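Local coordinates for uncharacterized protein (Legionella pneumophila subsp. pneumophila, PDB 4HFV) that is of unknown biochemical function but is probably an effector delivered by the Dot/Icm type IV secretion system, and can bind succinate, at residues K73-R85 and N117-L130. Sequence-based numbering, arbitrary orientation. Where two conformers were deposited one is given.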
# COMPACT_ATOMS: atom_id res chain seq x y z
N LYS A 73 -12.29 -6.20 -15.37
CA LYS A 73 -13.63 -6.53 -14.88
C LYS A 73 -13.60 -7.88 -14.15
O LYS A 73 -14.12 -8.03 -13.04
CB LYS A 73 -14.64 -6.59 -16.02
CG LYS A 73 -15.00 -5.25 -16.63
CD LYS A 73 -15.83 -5.44 -17.89
CE LYS A 73 -17.26 -5.76 -17.57
NZ LYS A 73 -18.00 -6.09 -18.85
N ALA A 74 -12.97 -8.87 -14.75
CA ALA A 74 -12.91 -10.19 -14.10
C ALA A 74 -12.17 -10.13 -12.77
O ALA A 74 -12.58 -10.72 -11.73
CB ALA A 74 -12.30 -11.23 -15.06
N ARG A 75 -11.04 -9.42 -12.77
CA ARG A 75 -10.24 -9.34 -11.55
C ARG A 75 -11.04 -8.75 -10.39
O ARG A 75 -11.03 -9.29 -9.28
CB ARG A 75 -8.95 -8.54 -11.76
CG ARG A 75 -8.03 -8.63 -10.52
CD ARG A 75 -6.58 -8.15 -10.78
NE ARG A 75 -5.92 -8.92 -11.83
CZ ARG A 75 -5.76 -8.51 -13.10
NH1 ARG A 75 -5.14 -9.31 -13.96
NH2 ARG A 75 -6.22 -7.31 -13.50
N VAL A 76 -11.78 -7.67 -10.66
CA VAL A 76 -12.64 -7.13 -9.63
C VAL A 76 -13.71 -8.09 -9.13
O VAL A 76 -13.87 -8.28 -7.90
CB VAL A 76 -13.28 -5.80 -10.04
CG1 VAL A 76 -14.25 -5.29 -8.95
CG2 VAL A 76 -12.16 -4.73 -10.30
N LEU A 77 -14.46 -8.70 -10.04
CA LEU A 77 -15.55 -9.58 -9.61
C LEU A 77 -15.01 -10.84 -8.91
O LEU A 77 -15.52 -11.22 -7.88
CB LEU A 77 -16.53 -9.90 -10.75
CG LEU A 77 -17.83 -10.61 -10.36
CD1 LEU A 77 -18.69 -9.85 -9.31
CD2 LEU A 77 -18.67 -10.90 -11.60
N ASN A 78 -13.95 -11.46 -9.45
CA ASN A 78 -13.34 -12.60 -8.77
C ASN A 78 -12.91 -12.22 -7.36
O ASN A 78 -13.16 -12.94 -6.41
CB ASN A 78 -12.12 -13.12 -9.53
CG ASN A 78 -12.49 -14.03 -10.70
OD1 ASN A 78 -12.35 -15.24 -10.62
ND2 ASN A 78 -12.89 -13.45 -11.81
N ALA A 79 -12.21 -11.08 -7.24
CA ALA A 79 -11.76 -10.61 -5.94
C ALA A 79 -12.93 -10.47 -4.96
O ALA A 79 -12.84 -10.90 -3.82
CB ALA A 79 -10.97 -9.24 -6.05
N LEU A 80 -14.01 -9.81 -5.36
CA LEU A 80 -15.12 -9.64 -4.43
C LEU A 80 -15.76 -10.98 -4.05
O LEU A 80 -16.16 -11.16 -2.90
CB LEU A 80 -16.20 -8.77 -5.05
CG LEU A 80 -17.41 -8.48 -4.18
CD1 LEU A 80 -17.00 -7.82 -2.87
CD2 LEU A 80 -18.34 -7.59 -4.98
N ALA A 81 -15.89 -11.90 -5.02
CA ALA A 81 -16.50 -13.18 -4.69
C ALA A 81 -15.60 -13.89 -3.70
O ALA A 81 -16.09 -14.44 -2.71
CB ALA A 81 -16.72 -14.06 -5.94
N TYR A 82 -14.30 -13.88 -3.98
CA TYR A 82 -13.34 -14.53 -3.09
C TYR A 82 -13.40 -13.92 -1.70
O TYR A 82 -13.44 -14.63 -0.72
CB TYR A 82 -11.92 -14.44 -3.64
CG TYR A 82 -10.98 -15.33 -2.87
CD1 TYR A 82 -10.38 -14.87 -1.73
CD2 TYR A 82 -10.76 -16.67 -3.26
CE1 TYR A 82 -9.53 -15.67 -0.99
CE2 TYR A 82 -9.92 -17.48 -2.53
CZ TYR A 82 -9.31 -16.97 -1.39
OH TYR A 82 -8.45 -17.72 -0.63
N TYR A 83 -13.42 -12.59 -1.63
CA TYR A 83 -13.50 -11.87 -0.36
C TYR A 83 -14.77 -12.21 0.44
O TYR A 83 -14.74 -12.46 1.65
CB TYR A 83 -13.40 -10.35 -0.65
CG TYR A 83 -13.37 -9.43 0.56
CD1 TYR A 83 -12.47 -9.61 1.60
CD2 TYR A 83 -14.22 -8.32 0.62
CE1 TYR A 83 -12.45 -8.71 2.67
CE2 TYR A 83 -14.21 -7.45 1.66
CZ TYR A 83 -13.34 -7.63 2.69
OH TYR A 83 -13.39 -6.74 3.74
N ILE A 84 -15.91 -12.19 -0.23
CA ILE A 84 -17.14 -12.50 0.49
C ILE A 84 -17.15 -13.95 0.93
O ILE A 84 -17.59 -14.26 2.03
CB ILE A 84 -18.39 -12.20 -0.35
CG1 ILE A 84 -18.62 -10.68 -0.35
CG2 ILE A 84 -19.59 -12.95 0.24
CD1 ILE A 84 -19.53 -10.22 -1.43
N ARG A 85 -16.66 -14.86 0.08
CA ARG A 85 -16.47 -16.27 0.49
C ARG A 85 -15.64 -16.36 1.79
O ARG A 85 -15.99 -17.06 2.74
CB ARG A 85 -15.76 -17.05 -0.63
CG ARG A 85 -15.50 -18.55 -0.35
CD ARG A 85 -15.02 -19.27 -1.62
NE ARG A 85 -14.65 -20.68 -1.41
CZ ARG A 85 -13.47 -21.07 -0.94
NH1 ARG A 85 -12.56 -20.18 -0.64
NH2 ARG A 85 -13.17 -22.37 -0.81
N ASN A 117 -6.01 -22.09 -6.93
CA ASN A 117 -6.30 -21.38 -5.68
C ASN A 117 -5.29 -20.25 -5.51
O ASN A 117 -4.11 -20.42 -5.80
CB ASN A 117 -6.19 -22.36 -4.49
CG ASN A 117 -7.40 -22.30 -3.55
OD1 ASN A 117 -7.53 -21.36 -2.74
ND2 ASN A 117 -8.29 -23.31 -3.63
N PRO A 118 -5.73 -19.08 -5.03
CA PRO A 118 -4.89 -17.90 -5.11
C PRO A 118 -3.69 -18.02 -4.21
O PRO A 118 -3.88 -18.33 -3.05
CB PRO A 118 -5.82 -16.76 -4.60
CG PRO A 118 -7.16 -17.26 -4.74
CD PRO A 118 -7.10 -18.76 -4.63
N ASN A 119 -2.50 -17.75 -4.73
CA ASN A 119 -1.33 -17.56 -3.90
C ASN A 119 -1.30 -16.12 -3.37
O ASN A 119 -2.25 -15.35 -3.58
CB ASN A 119 -0.04 -17.96 -4.63
CG ASN A 119 0.25 -17.12 -5.85
OD1 ASN A 119 -0.09 -15.93 -5.92
ND2 ASN A 119 0.88 -17.74 -6.83
N ARG A 120 -0.25 -15.76 -2.63
CA ARG A 120 -0.21 -14.45 -1.97
C ARG A 120 -0.21 -13.33 -3.00
O ARG A 120 -0.78 -12.24 -2.80
CB ARG A 120 1.06 -14.33 -1.14
CG ARG A 120 0.99 -15.05 0.17
CD ARG A 120 2.23 -14.72 1.01
NE ARG A 120 3.44 -15.33 0.46
CZ ARG A 120 3.95 -16.49 0.87
NH1 ARG A 120 5.05 -16.98 0.31
NH2 ARG A 120 3.38 -17.16 1.86
N GLU A 121 0.51 -13.60 -4.08
CA GLU A 121 0.64 -12.65 -5.16
C GLU A 121 -0.75 -12.40 -5.74
O GLU A 121 -1.22 -11.26 -5.82
CB GLU A 121 1.62 -13.22 -6.18
CG GLU A 121 2.95 -13.68 -5.55
CD GLU A 121 3.10 -15.21 -5.45
OE1 GLU A 121 3.49 -15.83 -6.48
OE2 GLU A 121 2.86 -15.78 -4.35
N ASP A 122 -1.43 -13.49 -6.11
CA ASP A 122 -2.77 -13.40 -6.67
C ASP A 122 -3.70 -12.61 -5.78
O ASP A 122 -4.50 -11.81 -6.26
CB ASP A 122 -3.38 -14.80 -6.80
CG ASP A 122 -2.65 -15.69 -7.79
OD1 ASP A 122 -2.11 -15.17 -8.80
OD2 ASP A 122 -2.63 -16.92 -7.57
N LEU A 123 -3.64 -12.87 -4.48
CA LEU A 123 -4.57 -12.26 -3.56
C LEU A 123 -4.24 -10.80 -3.45
O LEU A 123 -5.15 -9.95 -3.43
CB LEU A 123 -4.46 -12.87 -2.17
CG LEU A 123 -5.13 -14.24 -2.06
CD1 LEU A 123 -4.97 -14.83 -0.67
CD2 LEU A 123 -6.61 -14.10 -2.41
N ALA A 124 -2.95 -10.51 -3.36
CA ALA A 124 -2.52 -9.12 -3.31
C ALA A 124 -3.06 -8.38 -4.54
O ALA A 124 -3.62 -7.31 -4.42
CB ALA A 124 -1.01 -8.97 -3.21
N ASP A 125 -2.88 -8.94 -5.73
CA ASP A 125 -3.38 -8.30 -6.96
C ASP A 125 -4.92 -8.16 -6.93
O ASP A 125 -5.48 -7.10 -7.27
CB ASP A 125 -2.92 -9.09 -8.19
CG ASP A 125 -1.41 -9.11 -8.35
OD1 ASP A 125 -0.70 -8.25 -7.77
OD2 ASP A 125 -0.91 -10.01 -9.05
N MSE A 126 -5.62 -9.23 -6.54
CA MSE A 126 -7.07 -9.19 -6.48
C MSE A 126 -7.61 -8.16 -5.50
O MSE A 126 -8.46 -7.32 -5.87
CB MSE A 126 -7.64 -10.59 -6.17
CG MSE A 126 -7.25 -11.59 -7.26
SE MSE A 126 -7.53 -13.47 -6.76
CE MSE A 126 -9.36 -13.13 -6.70
N TYR A 127 -7.16 -8.22 -4.24
CA TYR A 127 -7.70 -7.32 -3.24
C TYR A 127 -7.30 -5.87 -3.53
O TYR A 127 -8.05 -4.94 -3.21
CB TYR A 127 -7.23 -7.66 -1.83
CG TYR A 127 -7.76 -8.97 -1.28
CD1 TYR A 127 -9.01 -9.45 -1.63
CD2 TYR A 127 -7.01 -9.70 -0.36
CE1 TYR A 127 -9.48 -10.64 -1.11
CE2 TYR A 127 -7.47 -10.88 0.17
CZ TYR A 127 -8.72 -11.34 -0.21
OH TYR A 127 -9.19 -12.52 0.33
N SER A 128 -6.13 -5.67 -4.10
CA SER A 128 -5.74 -4.33 -4.48
C SER A 128 -6.71 -3.78 -5.54
O SER A 128 -7.19 -2.64 -5.44
CB SER A 128 -4.28 -4.31 -4.94
OG SER A 128 -3.88 -3.03 -5.33
N ALA A 129 -7.01 -4.60 -6.55
CA ALA A 129 -7.90 -4.17 -7.62
C ALA A 129 -9.28 -3.89 -7.06
O ALA A 129 -9.92 -2.90 -7.43
CB ALA A 129 -7.97 -5.22 -8.78
N LEU A 130 -9.73 -4.73 -6.12
CA LEU A 130 -11.01 -4.52 -5.49
C LEU A 130 -11.03 -3.24 -4.66
O LEU A 130 -11.97 -2.42 -4.77
CB LEU A 130 -11.36 -5.72 -4.60
CG LEU A 130 -12.70 -5.71 -3.88
CD1 LEU A 130 -13.85 -5.49 -4.82
CD2 LEU A 130 -12.89 -7.09 -3.15
O HOH W 1 -10.59 -23.77 -1.12
O HOH W 2 -9.64 -21.03 -0.52
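R75 opens the contact by laying its aliphatic stem over A129: CG and CD each come within 3.8 Å of the A129 CB, while NH1 turns back to a salt bridge with E71. Two helices of an all-helical fold, 70-90 and 120-136, cross here nearly at right angles, their local axes 8.2 Å apart at a crossing angle of -101°. V76 begins the hole for a knob, L130, which sits among V76, A79, L80 and Y83. L130 sets CD1 against the side chains of V76 and L80 and CD2 3.6 Å from the L80 CA. At A79 the backbones come closest, CA to CA 4.9 Å from selenomethionine M126; the A79 methyl presses on the M126 carbonyl, CB to O 3.2 Å. The M126 chain bends at its last torsion (chi3 65°), tucking CE against the A79 backbone N and the CB of N78. The Y82 ring lies against the start of helix 120-136 and the residue before its N-cap: P118 CG meets its CE2 at 3.5 Å, L123 CD2 its CE1, and Y127 OH lies in the ring plane, at the edge, 3.3 Å from CD1. Next to it, Y83 and Y127 make an offset edge-to-face pair, the Y83 edge against the Y127 face, planes at 69°, and the Y83 hydroxyl hydrogen-bonds with D164 OD1. Helix 161-188, which carries the succinate-binding residues S169, H173 and R176, touches Y83, L123 and Y127. At the far end two waters link R85 to N117; one accepts a hydrogen bond from R85 NH1 and donates one to N117 OD1, the other accepts from R85 NH2 and, weakly, from N117 ND2.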